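Putative gdp-fucose protein o-fucosyltransferase 1 (Caenorhabditis elegans, PDB 3ZY2) belongs to the GDP-fucose protein O-fucosyltransferase family of the GT-B clan, whose two Rossmann-like domains face each other, and binds guanosine-5'-diphosphate in the crystal. Local coordinates at residues K183-Q188 / F336-K341; R342-A347 / R352-F357; A69-V74 / Q188-W193; F240-E243 / G249-L252. All coordinates share one frame; numbering follows the deposited sequence.

In the fold
Two Rossmann-like sheets make up this GT-B fold, and the four contacts illustrate how chemistry follows place. Contact 1 is the buried one: ring packing and a guanine-facing phenylalanine, close to the centre of the chain. Contact 2 uses the far end of the same helix, 335-346, and is partly buried; there an arginine and a water knit the helix to an edge strand through polar bonds. Contact 3 shares Q188 with contact 1 but lies at the surface, where one tyrosine covers another without polar bonds between the segments. Contact 4, about 14 Å from contact 1 between centres, closes a short loop by gripping one backbone amide; it touches contact 1 through A241 and H338.

Contact 1 of 4, residues K183-Q188 / F336-K341; sequences KVWSIQ and FSHIVK. With GDP (guanosine-5'-diphosphate), chain C.
H338 presents the edge of its imidazole to the face of the five-membered ring of W185, a T-shaped pair with centroids 4.6 Å apart and planes at 79°. W185 lies in the turn leading into a 3-10 segment, whereas H338 leaves the flank of helix 335-346 with CG anti to its backbone N (chi1 -162°), which carries the imidazole across to the indole. The indole NE1 is hydrogen-bonded to S180 OG. Beside this pair, Q188 meets I339. Q188 bends at chi2 (85°), and its NE2 packs 3.8 Å from I339 CG2, while OE1 turns to R342 NE further along the helix. At the start of 336-341, F336 serves the nucleotide instead. Its ring lays one face against the guanine, with CE2 3.5 Å from C5 of GDP, and its CD1 comes within 3.3 Å of the phosphate oxygen O1A. Helix 335-346 thus stands between the ligand and the 183-188 loop: F336 and V340 pack on helix 315-324, I339 meets F20 of helix 20-37, and V184 and I187 of the loop rest on that same helix 20-37.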
loop_
_atom_site.group_PDB
_atom_site.type_symbol
_atom_site.label_atom_id
_atom_site.label_comp_id
_atom_site.label_asym_id
_atom_site.label_seq_id
_atom_site.Cartn_x
_atom_site.Cartn_y
_atom_site.Cartn_z
ATOM N N LYS A 183 -14.626 -7.402 14.944
ATOM C CA LYS A 183 -14.053 -8.582 15.592
ATOM C C LYS A 183 -12.943 -8.266 16.595
ATOM O O LYS A 183 -12.684 -9.049 17.517
ATOM C CB LYS A 183 -13.528 -9.541 14.505
ATOM C CG LYS A 183 -13.089 -10.938 14.942
ATOM C CD LYS A 183 -13.405 -11.932 13.812
ATOM C CE LYS A 183 -12.900 -13.357 14.076
ATOM N NZ LYS A 183 -11.430 -13.474 13.841
ATOM N N VAL A 184 -12.266 -7.129 16.420
ATOM C CA VAL A 184 -11.158 -6.846 17.328
ATOM C C VAL A 184 -11.522 -5.806 18.382
ATOM O O VAL A 184 -10.703 -5.495 19.241
ATOM C CB VAL A 184 -9.858 -6.384 16.606
ATOM C CG1 VAL A 184 -9.375 -7.473 15.621
ATOM C CG2 VAL A 184 -10.026 -4.995 15.949
ATOM N N TRP A 185 -12.737 -5.264 18.322
ATOM C CA TRP A 185 -13.105 -4.179 19.245
ATOM C C TRP A 185 -13.007 -4.624 20.709
ATOM O O TRP A 185 -12.608 -3.811 21.574
ATOM C CB TRP A 185 -14.490 -3.601 18.970
ATOM C CG TRP A 185 -14.604 -2.916 17.658
ATOM C CD1 TRP A 185 -13.575 -2.432 16.886
ATOM C CD2 TRP A 185 -15.812 -2.555 16.989
ATOM N NE1 TRP A 185 -14.078 -1.845 15.737
ATOM C CE2 TRP A 185 -15.447 -1.909 15.782
ATOM C CE3 TRP A 185 -17.174 -2.757 17.268
ATOM C CZ2 TRP A 185 -16.397 -1.443 14.866
ATOM C CZ3 TRP A 185 -18.111 -2.305 16.359
ATOM C CH2 TRP A 185 -17.722 -1.655 15.165
ATOM N N SER A 186 -13.343 -5.883 21.001
ATOM C CA SER A 186 -13.264 -6.379 22.369
ATOM C C SER A 186 -11.857 -6.424 22.951
ATOM O O SER A 186 -11.698 -6.481 24.160
ATOM C CB SER A 186 -13.937 -7.757 22.465
ATOM O OG SER A 186 -13.212 -8.688 21.694
ATOM N N ILE A 187 -10.826 -6.358 22.098
ATOM C CA ILE A 187 -9.453 -6.330 22.588
ATOM C C ILE A 187 -9.177 -5.066 23.426
ATOM O O ILE A 187 -8.257 -5.063 24.239
ATOM C CB ILE A 187 -8.452 -6.542 21.408
ATOM C CG1 ILE A 187 -8.733 -7.910 20.787
ATOM C CG2 ILE A 187 -6.962 -6.443 21.863
ATOM C CD1 ILE A 187 -7.904 -8.198 19.530
ATOM N N GLN A 188 -9.999 -4.019 23.269
ATOM C CA GLN A 188 -9.852 -2.827 24.097
ATOM C C GLN A 188 -9.936 -3.154 25.599
ATOM O O GLN A 188 -9.399 -2.423 26.430
ATOM C CB GLN A 188 -10.908 -1.797 23.704
ATOM C CG GLN A 188 -10.677 -0.392 24.309
ATOM C CD GLN A 188 -9.728 0.489 23.497
ATOM O OE1 GLN A 188 -9.835 0.587 22.272
ATOM N NE2 GLN A 188 -8.799 1.161 24.183
ATOM N N PHE A 336 -11.262 8.686 18.177
ATOM C CA PHE A 336 -10.948 9.068 19.546
ATOM C C PHE A 336 -12.148 8.726 20.460
ATOM O O PHE A 336 -11.999 8.067 21.495
ATOM C CB PHE A 336 -10.567 10.553 19.541
ATOM C CG PHE A 336 -9.982 11.061 20.825
ATOM C CD1 PHE A 336 -8.600 10.994 21.049
ATOM C CD2 PHE A 336 -10.787 11.702 21.768
ATOM C CE1 PHE A 336 -8.050 11.500 22.238
ATOM C CE2 PHE A 336 -10.231 12.240 22.953
ATOM C CZ PHE A 336 -8.878 12.141 23.179
ATOM N N SER A 337 -13.351 9.137 20.041
ATOM C CA SER A 337 -14.577 8.674 20.713
ATOM C C SER A 337 -14.654 7.151 20.723
ATOM O O SER A 337 -15.163 6.571 21.690
ATOM C CB SER A 337 -15.848 9.239 20.055
ATOM O OG SER A 337 -16.217 10.517 20.591
ATOM N N HIS A 338 -14.137 6.507 19.665
ATOM C CA HIS A 338 -14.297 5.037 19.540
ATOM C C HIS A 338 -13.497 4.325 20.631
ATOM O O HIS A 338 -13.938 3.303 21.161
ATOM C CB HIS A 338 -13.895 4.569 18.132
ATOM C CG HIS A 338 -14.402 3.206 17.726
ATOM N ND1 HIS A 338 -15.247 2.398 18.467
ATOM C CD2 HIS A 338 -14.160 2.534 16.576
ATOM C CE1 HIS A 338 -15.491 1.285 17.785
ATOM N NE2 HIS A 338 -14.832 1.340 16.645
ATOM N N ILE A 339 -12.354 4.898 21.012
ATOM C CA ILE A 339 -11.601 4.378 22.163
ATOM C C ILE A 339 -12.516 4.319 23.397
ATOM O O ILE A 339 -12.586 3.294 24.084
ATOM C CB ILE A 339 -10.384 5.278 22.496
ATOM C CG1 ILE A 339 -9.307 5.127 21.419
ATOM C CG2 ILE A 339 -9.830 4.846 23.877
ATOM C CD1 ILE A 339 -8.194 6.160 21.548
ATOM N N VAL A 340 -13.229 5.410 23.656
ATOM C CA VAL A 340 -14.087 5.482 24.840
ATOM C C VAL A 340 -15.222 4.459 24.731
ATOM O O VAL A 340 -15.510 3.753 25.696
ATOM C CB VAL A 340 -14.717 6.864 25.035
ATOM C CG1 VAL A 340 -15.517 6.888 26.339
ATOM C CG2 VAL A 340 -13.666 7.956 25.069
ATOM N N LYS A 341 -15.880 4.410 23.574
ATOM C CA LYS A 341 -16.988 3.469 23.359
ATOM C C LYS A 341 -16.541 2.033 23.630
ATOM O O LYS A 341 -17.224 1.305 24.372
ATOM C CB LYS A 341 -17.514 3.592 21.915
ATOM C CG LYS A 341 -18.641 2.621 21.571
ATOM C CD LYS A 341 -19.824 2.815 22.528
ATOM C CE LYS A 341 -21.134 2.222 22.004
ATOM N NZ LYS A 341 -21.040 0.762 21.653
HETATM P PB GDP C . -10.150 11.266 14.993
HETATM O O1B GDP C . -10.937 11.963 16.041
HETATM O O2B GDP C . -10.338 9.827 14.414
HETATM O O3B GDP C . -9.008 12.189 14.246
HETATM O O3A GDP C . -9.101 10.914 16.309
HETATM P PA GDP C . -7.395 10.727 16.224
HETATM O O1A GDP C . -7.426 10.532 17.956
HETATM O O2A GDP C . -6.800 9.872 15.399
HETATM O "O5'" GDP C . -7.270 12.433 15.685
HETATM C "C5'" GDP C . -7.652 12.916 16.820
HETATM C "C4'" GDP C . -7.051 13.899 17.514
HETATM O "O4'" GDP C . -7.204 15.243 17.740
HETATM C "C3'" GDP C . -6.812 13.269 18.727
HETATM O "O3'" GDP C . -5.455 12.290 19.195
HETATM C "C2'" GDP C . -5.991 14.714 20.160
HETATM O "O2'" GDP C . -4.702 14.806 19.742
HETATM C "C1'" GDP C . -6.960 15.643 19.450
HETATM N N9 GDP C . -8.093 15.485 20.034
HETATM C C8 GDP C . -9.637 14.838 19.306
HETATM N N7 GDP C . -10.153 15.024 20.479
HETATM C C5 GDP C . -9.683 15.467 21.579
HETATM C C6 GDP C . -9.938 15.870 23.250
HETATM O O6 GDP C . -11.028 15.623 23.485
HETATM N N1 GDP C . -8.989 16.239 23.600
HETATM C C2 GDP C . -7.801 16.508 23.351
HETATM N N2 GDP C . -7.034 16.877 23.870
HETATM N N3 GDP C . -7.106 16.309 21.949
HETATM C C4 GDP C . -8.182 15.776 21.148
#

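Contact 2 of 4, residues R342-A347 / R352-F357; sequences RERDHA and RPSAFF
The helix carbonyl of R344 receives the backbone N of R352, 2.9 Å from R344 O to R352 N with an N-H...O angle of 170°, as the chain doubles back from helix to strand. This is the second half of a beta-alpha-beta unit in which helix 335-346 links parallel neighbours 327-330 and 354-356, a recurring element of Rossmann-like domains. R344 then reaches across the turn. A bend at chi3 (68°) sets its guanidinium edge-on to the incoming strand, where NH2 donates to P353 O at 2.8 Å; NE adds weak bonds to the same oxygen and to S354 OG. R352 CB lies over one face of the group, 3.6 Å from R344 NH2. R344 NH1 goes on to A325 O, so carbonyls of P353 and of A325, just before strand 327-330, grip the guanidinium. Beside it sits a single water. It accepts from S354 OG at 2.7 Å and gives its two hydrogens to R352 O, 2.6 Å from the water oxygen, and to D345 OD1, 2.7 Å from it.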
loop_
_atom_site.group_PDB
_atom_site.type_symbol
_atom_site.label_atom_id
_atom_site.label_comp_id
_atom_site.label_asym_id
_atom_site.label_seq_id
_atom_site.Cartn_x
_atom_site.Cartn_y
_atom_site.Cartn_z
ATOM N N ARG A 342 -15.400 1.625 23.070
ATOM C CA ARG A 342 -14.893 0.263 23.288
ATOM C C ARG A 342 -14.510 -0.018 24.743
ATOM O O ARG A 342 -14.735 -1.133 25.252
ATOM C CB ARG A 342 -13.690 -0.015 22.379
ATOM C CG ARG A 342 -14.061 -0.016 20.903
ATOM C CD ARG A 342 -12.894 -0.468 20.019
ATOM N NE ARG A 342 -11.691 0.339 20.231
ATOM C CZ ARG A 342 -11.169 1.156 19.322
ATOM N NH1 ARG A 342 -11.740 1.312 18.132
ATOM N NH2 ARG A 342 -10.044 1.798 19.606
ATOM N N GLU A 343 -13.930 0.980 25.401
ATOM C CA GLU A 343 -13.566 0.808 26.801
ATOM C C GLU A 343 -14.834 0.612 27.624
ATOM O O GLU A 343 -14.929 -0.302 28.465
ATOM C CB GLU A 343 -12.739 2.000 27.304
ATOM C CG GLU A 343 -12.378 1.812 28.792
ATOM C CD GLU A 343 -11.351 2.802 29.314
ATOM O OE1 GLU A 343 -10.674 3.423 28.482
ATOM O OE2 GLU A 343 -11.205 2.905 30.554
ATOM N N ARG A 344 -15.822 1.446 27.360
ATOM C CA ARG A 344 -17.085 1.351 28.097
ATOM C C ARG A 344 -17.810 0.050 27.803
ATOM O O ARG A 344 -18.434 -0.531 28.692
ATOM C CB ARG A 344 -17.968 2.550 27.799
ATOM C CG ARG A 344 -17.335 3.838 28.333
ATOM C CD ARG A 344 -18.237 5.056 28.031
ATOM N NE ARG A 344 -19.506 5.034 28.795
ATOM C CZ ARG A 344 -19.612 5.371 30.078
ATOM N NH1 ARG A 344 -18.535 5.769 30.759
ATOM N NH2 ARG A 344 -20.799 5.312 30.692
ATOM N N ASP A 345 -17.687 -0.435 26.577
ATOM C CA ASP A 345 -18.325 -1.702 26.222
ATOM C C ASP A 345 -17.636 -2.916 26.838
ATOM O O ASP A 345 -18.308 -3.906 27.152
ATOM C CB ASP A 345 -18.269 -1.855 24.716
ATOM C CG ASP A 345 -19.314 -1.021 23.982
ATOM O OD1 ASP A 345 -20.248 -0.464 24.613
ATOM O OD2 ASP A 345 -19.218 -0.981 22.730
ATOM N N HIS A 346 -16.305 -2.872 26.962
ATOM C CA HIS A 346 -15.518 -4.102 27.160
ATOM C C HIS A 346 -14.605 -4.191 28.365
ATOM O O HIS A 346 -14.174 -5.294 28.694
ATOM C CB HIS A 346 -14.667 -4.399 25.913
ATOM C CG HIS A 346 -15.479 -4.550 24.660
ATOM N ND1 HIS A 346 -16.324 -5.625 24.448
ATOM C CD2 HIS A 346 -15.571 -3.768 23.559
ATOM C CE1 HIS A 346 -16.913 -5.477 23.273
ATOM N NE2 HIS A 346 -16.473 -4.366 22.714
ATOM N N ALA A 347 -14.290 -3.070 29.015
ATOM C CA ALA A 347 -13.316 -3.109 30.121
ATOM C C ALA A 347 -13.840 -3.927 31.288
ATOM O O ALA A 347 -13.069 -4.639 31.946
ATOM C CB ALA A 347 -12.935 -1.717 30.588
ATOM N N ARG A 352 -20.926 -0.184 30.074
ATOM C CA ARG A 352 -21.380 1.068 30.638
ATOM C C ARG A 352 -22.029 1.863 29.505
ATOM O O ARG A 352 -21.543 1.816 28.364
ATOM C CB ARG A 352 -20.184 1.814 31.220
ATOM C CG ARG A 352 -19.571 1.198 32.465
ATOM C CD ARG A 352 -18.344 2.029 33.003
ATOM N NE ARG A 352 -17.826 1.433 34.236
ATOM C CZ ARG A 352 -16.722 1.789 34.892
ATOM N NH1 ARG A 352 -15.941 2.765 34.452
ATOM N NH2 ARG A 352 -16.382 1.131 36.006
ATOM N N PRO A 353 -23.108 2.597 29.796
ATOM C CA PRO A 353 -23.865 3.195 28.695
ATOM C C PRO A 353 -23.200 4.335 27.942
ATOM O O PRO A 353 -22.525 5.192 28.533
ATOM C CB PRO A 353 -25.134 3.703 29.363
ATOM C CG PRO A 353 -24.756 3.933 30.756
ATOM C CD PRO A 353 -23.739 2.857 31.102
ATOM N N SER A 354 -23.426 4.339 26.636
ATOM C CA SER A 354 -22.937 5.380 25.768
ATOM C C SER A 354 -24.018 5.788 24.773
ATOM O O SER A 354 -24.984 5.035 24.522
ATOM C CB SER A 354 -21.698 4.917 24.999
ATOM O OG SER A 354 -20.678 4.456 25.896
ATOM N N ALA A 355 -23.844 6.986 24.235
ATOM C CA ALA A 355 -24.709 7.530 23.190
ATOM C C ALA A 355 -23.821 8.360 22.291
ATOM O O ALA A 355 -22.662 8.598 22.618
ATOM C CB ALA A 355 -25.807 8.405 23.792
ATOM N N PHE A 356 -24.373 8.811 21.168
ATOM C CA PHE A 356 -23.639 9.633 20.221
ATOM C C PHE A 356 -24.511 10.784 19.768
ATOM O O PHE A 356 -25.731 10.640 19.635
ATOM C CB PHE A 356 -23.223 8.816 19.006
ATOM C CG PHE A 356 -22.269 7.713 19.325
ATOM C CD1 PHE A 356 -20.911 7.967 19.402
ATOM C CD2 PHE A 356 -22.742 6.410 19.560
ATOM C CE1 PHE A 356 -20.007 6.958 19.698
ATOM C CE2 PHE A 356 -21.844 5.394 19.860
ATOM C CZ PHE A 356 -20.471 5.679 19.933
ATOM N N PHE A 357 -23.882 11.927 19.524
ATOM C CA PHE A 357 -24.614 13.067 18.961
ATOM C C PHE A 357 -25.273 12.684 17.643
ATOM O O PHE A 357 -24.692 12.006 16.808
ATOM C CB PHE A 357 -23.703 14.276 18.776
ATOM C CG PHE A 357 -23.248 14.891 20.067
ATOM C CD1 PHE A 357 -24.147 15.592 20.863
ATOM C CD2 PHE A 357 -21.928 14.738 20.491
ATOM C CE1 PHE A 357 -23.746 16.152 22.057
ATOM C CE2 PHE A 357 -21.508 15.303 21.691
ATOM C CZ PHE A 357 -22.423 16.002 22.482
HETATM O O HOH W 1 -21.110 1.823 25.833
#

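Contact 3 of 4, residues A69-V74 / Q188-W193; sequences AKYTRV and QKYLRW
K70 comes first: its CB lies 4.2 Å from CD1 of Y190, and its backbone carbon passes obliquely by CE1 of the same ring. Beyond CB the lysine chain bends away, leaving NZ 5.9 Å from R192 NH1, a spacing at which the two like charges would probably repel mildly. Y71 follows and carries the main weight. Its CB sits over the face of the Y190 ring, 3.8 Å from the centroid and 17° off the normal, a CH-pi contact; K189 CB lies over the opposite face, so the ring is held between the two methylenes. With its CG swung to the side opposite the backbone N (chi1 178°), Y71 carries its own ring past the side of Y190, and Y71 CD1 touches Y190 CE2 at 3.7 Å. The ring planes meet obliquely, at 38°. The contact joins the loop between helix 65-68 and strand 74-75 to a 3-10 turn that precedes helix 195-208. Helix 20-37 backs both: K35 makes a cation-pi contact with Y71, A32 also packs on Y71, and F27 supports L191, while W193 goes on to helix 315-324.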
loop_
_atom_site.group_PDB
_atom_site.type_symbol
_atom_site.label_atom_id
_atom_site.label_comp_id
_atom_site.label_asym_id
_atom_site.label_seq_id
_atom_site.Cartn_x
_atom_site.Cartn_y
_atom_site.Cartn_z
ATOM N N ALA A 69 -0.717 -8.103 28.416
ATOM C CA ALA A 69 -0.101 -9.429 28.419
ATOM C C ALA A 69 -1.122 -10.538 28.663
ATOM O O ALA A 69 -0.858 -11.705 28.352
ATOM C CB ALA A 69 1.012 -9.487 29.461
ATOM N N LYS A 70 -2.285 -10.189 29.202
ATOM C CA LYS A 70 -3.332 -11.203 29.439
ATOM C C LYS A 70 -4.001 -11.598 28.125
ATOM O O LYS A 70 -4.685 -12.636 28.034
ATOM C CB LYS A 70 -4.356 -10.696 30.443
ATOM C CG LYS A 70 -3.750 -10.293 31.782
ATOM C CD LYS A 70 -3.798 -11.404 32.794
ATOM C CE LYS A 70 -3.643 -10.844 34.221
ATOM N NZ LYS A 70 -4.681 -9.835 34.593
ATOM N N TYR A 71 -3.771 -10.792 27.093
ATOM C CA TYR A 71 -4.277 -11.121 25.774
ATOM C C TYR A 71 -3.281 -11.925 24.939
ATOM O O TYR A 71 -3.642 -12.947 24.329
ATOM C CB TYR A 71 -4.736 -9.866 25.013
ATOM C CG TYR A 71 -5.212 -10.223 23.632
ATOM C CD1 TYR A 71 -6.396 -10.963 23.451
ATOM C CD2 TYR A 71 -4.456 -9.899 22.506
ATOM C CE1 TYR A 71 -6.815 -11.331 22.188
ATOM C CE2 TYR A 71 -4.872 -10.267 21.238
ATOM C CZ TYR A 71 -6.049 -10.982 21.087
ATOM O OH TYR A 71 -6.450 -11.341 19.820
ATOM N N THR A 72 -2.035 -11.463 24.889
ATOM C CA THR A 72 -1.014 -12.114 24.076
ATOM C C THR A 72 0.369 -11.779 24.626
ATOM O O THR A 72 0.505 -10.827 25.393
ATOM C CB THR A 72 -1.159 -11.702 22.595
ATOM O OG1 THR A 72 -0.447 -12.621 21.754
ATOM C CG2 THR A 72 -0.686 -10.242 22.364
ATOM N N ARG A 73 1.388 -12.547 24.236
ATOM C CA ARG A 73 2.754 -12.252 24.651
ATOM C C ARG A 73 3.257 -10.938 24.094
ATOM O O ARG A 73 3.160 -10.689 22.890
ATOM C CB ARG A 73 3.719 -13.347 24.221
ATOM C CG ARG A 73 3.421 -14.671 24.831
ATOM C CD ARG A 73 4.614 -15.633 24.721
ATOM N NE ARG A 73 5.056 -15.860 23.338
ATOM C CZ ARG A 73 4.368 -16.529 22.417
ATOM N NH1 ARG A 73 3.192 -17.073 22.712
ATOM N NH2 ARG A 73 4.858 -16.667 21.197
ATOM N N VAL A 74 3.802 -10.122 24.989
ATOM C CA VAL A 74 4.305 -8.801 24.664
ATOM C C VAL A 74 5.634 -8.530 25.367
ATOM O O VAL A 74 5.946 -9.172 26.388
ATOM C CB VAL A 74 3.290 -7.697 25.103
ATOM C CG1 VAL A 74 1.985 -7.785 24.308
ATOM C CG2 VAL A 74 3.028 -7.747 26.616
ATOM N N GLN A 188 -9.999 -4.019 23.269
ATOM C CA GLN A 188 -9.852 -2.827 24.097
ATOM C C GLN A 188 -9.936 -3.154 25.599
ATOM O O GLN A 188 -9.399 -2.423 26.430
ATOM C CB GLN A 188 -10.908 -1.797 23.704
ATOM C CG GLN A 188 -10.677 -0.392 24.309
ATOM C CD GLN A 188 -9.728 0.489 23.497
ATOM O OE1 GLN A 188 -9.835 0.587 22.272
ATOM N NE2 GLN A 188 -8.799 1.161 24.183
ATOM N N LYS A 189 -10.565 -4.291 25.932
ATOM C CA LYS A 189 -10.620 -4.769 27.333
ATOM C C LYS A 189 -9.210 -4.810 27.966
ATOM O O LYS A 189 -9.024 -4.553 29.165
ATOM C CB LYS A 189 -11.279 -6.160 27.377
ATOM C CG LYS A 189 -11.204 -6.841 28.716
ATOM C CD LYS A 189 -11.879 -8.202 28.650
ATOM C CE LYS A 189 -11.243 -9.187 29.621
ATOM N NZ LYS A 189 -11.353 -8.759 31.046
ATOM N N TYR A 190 -8.217 -5.091 27.120
ATOM C CA TYR A 190 -6.850 -5.328 27.564
ATOM C C TYR A 190 -5.979 -4.097 27.493
ATOM O O TYR A 190 -4.786 -4.180 27.773
ATOM C CB TYR A 190 -6.218 -6.483 26.768
ATOM C CG TYR A 190 -7.027 -7.745 26.866
ATOM C CD1 TYR A 190 -6.947 -8.531 27.993
ATOM C CD2 TYR A 190 -7.886 -8.117 25.845
ATOM C CE1 TYR A 190 -7.700 -9.698 28.110
ATOM C CE2 TYR A 190 -8.632 -9.283 25.934
ATOM C CZ TYR A 190 -8.532 -10.052 27.078
ATOM O OH TYR A 190 -9.273 -11.206 27.177
ATOM N N LEU A 191 -6.581 -2.963 27.154
ATOM C CA LEU A 191 -5.865 -1.665 27.227
ATOM C C LEU A 191 -6.404 -0.902 28.426
ATOM O O LEU A 191 -7.473 -0.287 28.365
ATOM C CB LEU A 191 -6.021 -0.852 25.937
ATOM C CG LEU A 191 -5.528 -1.537 24.650
ATOM C CD1 LEU A 191 -5.566 -0.585 23.485
ATOM C CD2 LEU A 191 -4.147 -2.164 24.753
ATOM N N ARG A 192 -5.644 -0.961 29.517
ATOM C CA ARG A 192 -6.029 -0.367 30.797
ATOM C C ARG A 192 -5.079 0.793 31.046
ATOM O O ARG A 192 -3.866 0.610 31.006
ATOM C CB ARG A 192 -5.874 -1.405 31.906
ATOM C CG ARG A 192 -6.197 -0.839 33.292
ATOM C CD ARG A 192 -6.243 -1.923 34.336
ATOM N NE ARG A 192 -7.318 -2.882 34.049
ATOM C CZ ARG A 192 -7.498 -4.030 34.692
ATOM N NH1 ARG A 192 -6.686 -4.392 35.685
ATOM N NH2 ARG A 192 -8.500 -4.819 34.338
ATOM N N TRP A 193 -5.619 1.984 31.308
ATOM C CA TRP A 193 -4.771 3.156 31.533
ATOM C C TRP A 193 -3.759 2.926 32.630
ATOM O O TRP A 193 -4.048 2.291 33.653
ATOM C CB TRP A 193 -5.590 4.421 31.837
ATOM C CG TRP A 193 -6.549 4.708 30.721
ATOM C CD1 TRP A 193 -7.897 4.460 30.717
ATOM C CD2 TRP A 193 -6.224 5.210 29.420
ATOM N NE1 TRP A 193 -8.431 4.807 29.500
ATOM C CE2 TRP A 193 -7.431 5.266 28.683
ATOM C CE3 TRP A 193 -5.033 5.628 28.801
ATOM C CZ2 TRP A 193 -7.479 5.715 27.347
ATOM C CZ3 TRP A 193 -5.081 6.086 27.481
ATOM C CH2 TRP A 193 -6.306 6.137 26.775
#

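Contact 4 of 4, residues F240-E243 / G249-L252; sequences FASE and GHHL
E243 and H250 send their side chains past each other at about a right angle, with the carboxylate and imidazole planes 76° apart. The carboxylate is spent on the backbone of G249: G249 N donates to E243 OE2 at 2.9 Å, nearly straight at 174°, through the lone pair that points away from the other carboxylate oxygen. To get there the glutamate chain extends beyond CG. The backbone at both G249 and H250 is in the left-handed region, and the H250 ring lies near E243 CG. The edge of that imidazole is directed at the S242 side chain, whose OG is hydrogen-bonded to L239 N; the model is too tight there for more to be read from it. Glutamate and glycine thus close the short segment that holds the single-turn helix 243-246, which the disulfide C245-C332 ties to the stretch before helix 335-346, in the C-terminal Rossmann-like half of the GT-B fold, which supplies much of the GDP pocket.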
loop_
_atom_site.group_PDB
_atom_site.type_symbol
_atom_site.label_atom_id
_atom_site.label_comp_id
_atom_site.label_asym_id
_atom_site.label_seq_id
_atom_site.Cartn_x
_atom_site.Cartn_y
_atom_site.Cartn_z
ATOM N N PHE A 240 -13.998 6.609 8.983
ATOM C CA PHE A 240 -13.317 6.467 10.258
ATOM C C PHE A 240 -14.095 5.522 11.166
ATOM O O PHE A 240 -14.340 4.392 10.771
ATOM C CB PHE A 240 -13.060 7.849 10.858
ATOM C CG PHE A 240 -12.209 8.732 9.979
ATOM C CD1 PHE A 240 -11.213 8.187 9.176
ATOM C CD2 PHE A 240 -12.421 10.108 9.948
ATOM C CE1 PHE A 240 -10.436 9.018 8.328
ATOM C CE2 PHE A 240 -11.647 10.932 9.133
ATOM C CZ PHE A 240 -10.661 10.383 8.327
ATOM N N ALA A 241 -14.527 5.984 12.341
ATOM C CA ALA A 241 -15.151 5.089 13.314
ATOM C C ALA A 241 -16.666 4.943 13.159
ATOM O O ALA A 241 -17.337 4.391 14.041
ATOM C CB ALA A 241 -14.812 5.545 14.733
ATOM N N SER A 242 -17.223 5.437 12.057
ATOM C CA SER A 242 -18.682 5.551 11.952
ATOM C C SER A 242 -19.477 4.244 12.150
ATOM O O SER A 242 -20.647 4.280 12.527
ATOM C CB SER A 242 -19.058 6.236 10.637
ATOM O OG SER A 242 -18.609 5.458 9.542
ATOM N N GLU A 243 -18.851 3.093 11.909
ATOM C CA GLU A 243 -19.534 1.797 12.128
ATOM C C GLU A 243 -19.804 1.499 13.612
ATOM O O GLU A 243 -20.595 0.614 13.944
ATOM C CB GLU A 243 -18.766 0.665 11.455
ATOM C CG GLU A 243 -18.646 0.872 9.920
ATOM C CD GLU A 243 -17.574 0.010 9.269
ATOM O OE1 GLU A 243 -16.360 0.231 9.516
ATOM O OE2 GLU A 243 -17.957 -0.894 8.480
ATOM N N GLY A 249 -20.607 -1.646 7.551
ATOM C CA GLY A 249 -21.080 -1.197 6.230
ATOM C C GLY A 249 -22.314 -0.308 6.310
ATOM O O GLY A 249 -23.034 -0.150 5.326
ATOM N N HIS A 250 -22.544 0.282 7.490
ATOM C CA HIS A 250 -23.674 1.197 7.744
ATOM C C HIS A 250 -25.049 0.555 7.564
ATOM O O HIS A 250 -25.976 1.188 7.045
ATOM C CB HIS A 250 -23.564 2.454 6.870
ATOM C CG HIS A 250 -22.490 3.409 7.295
ATOM N ND1 HIS A 250 -21.604 3.142 8.320
ATOM C CD2 HIS A 250 -22.146 4.621 6.806
ATOM C CE1 HIS A 250 -20.770 4.158 8.448
ATOM N NE2 HIS A 250 -21.079 5.070 7.545
ATOM N N HIS A 251 -25.193 -0.687 8.021
ATOM C CA HIS A 251 -26.459 -1.406 7.835
ATOM C C HIS A 251 -27.631 -0.784 8.601
ATOM O O HIS A 251 -28.789 -1.004 8.247
ATOM C CB HIS A 251 -26.306 -2.904 8.140
ATOM C CG HIS A 251 -26.128 -3.223 9.593
ATOM N ND1 HIS A 251 -27.186 -3.319 10.471
ATOM C CD2 HIS A 251 -25.014 -3.491 10.315
ATOM C CE1 HIS A 251 -26.731 -3.624 11.673
ATOM N NE2 HIS A 251 -25.417 -3.736 11.606
ATOM N N LEU A 252 -27.322 0.023 9.614
ATOM C CA LEU A 252 -28.346 0.641 10.470
ATOM C C LEU A 252 -28.848 2.011 9.995
ATOM O O LEU A 252 -29.839 2.526 10.527
ATOM C CB LEU A 252 -27.837 0.758 11.916
ATOM C CG LEU A 252 -27.652 -0.517 12.741
ATOM C CD1 LEU A 252 -27.031 -0.194 14.094
ATOM C CD2 LEU A 252 -28.976 -1.248 12.924
#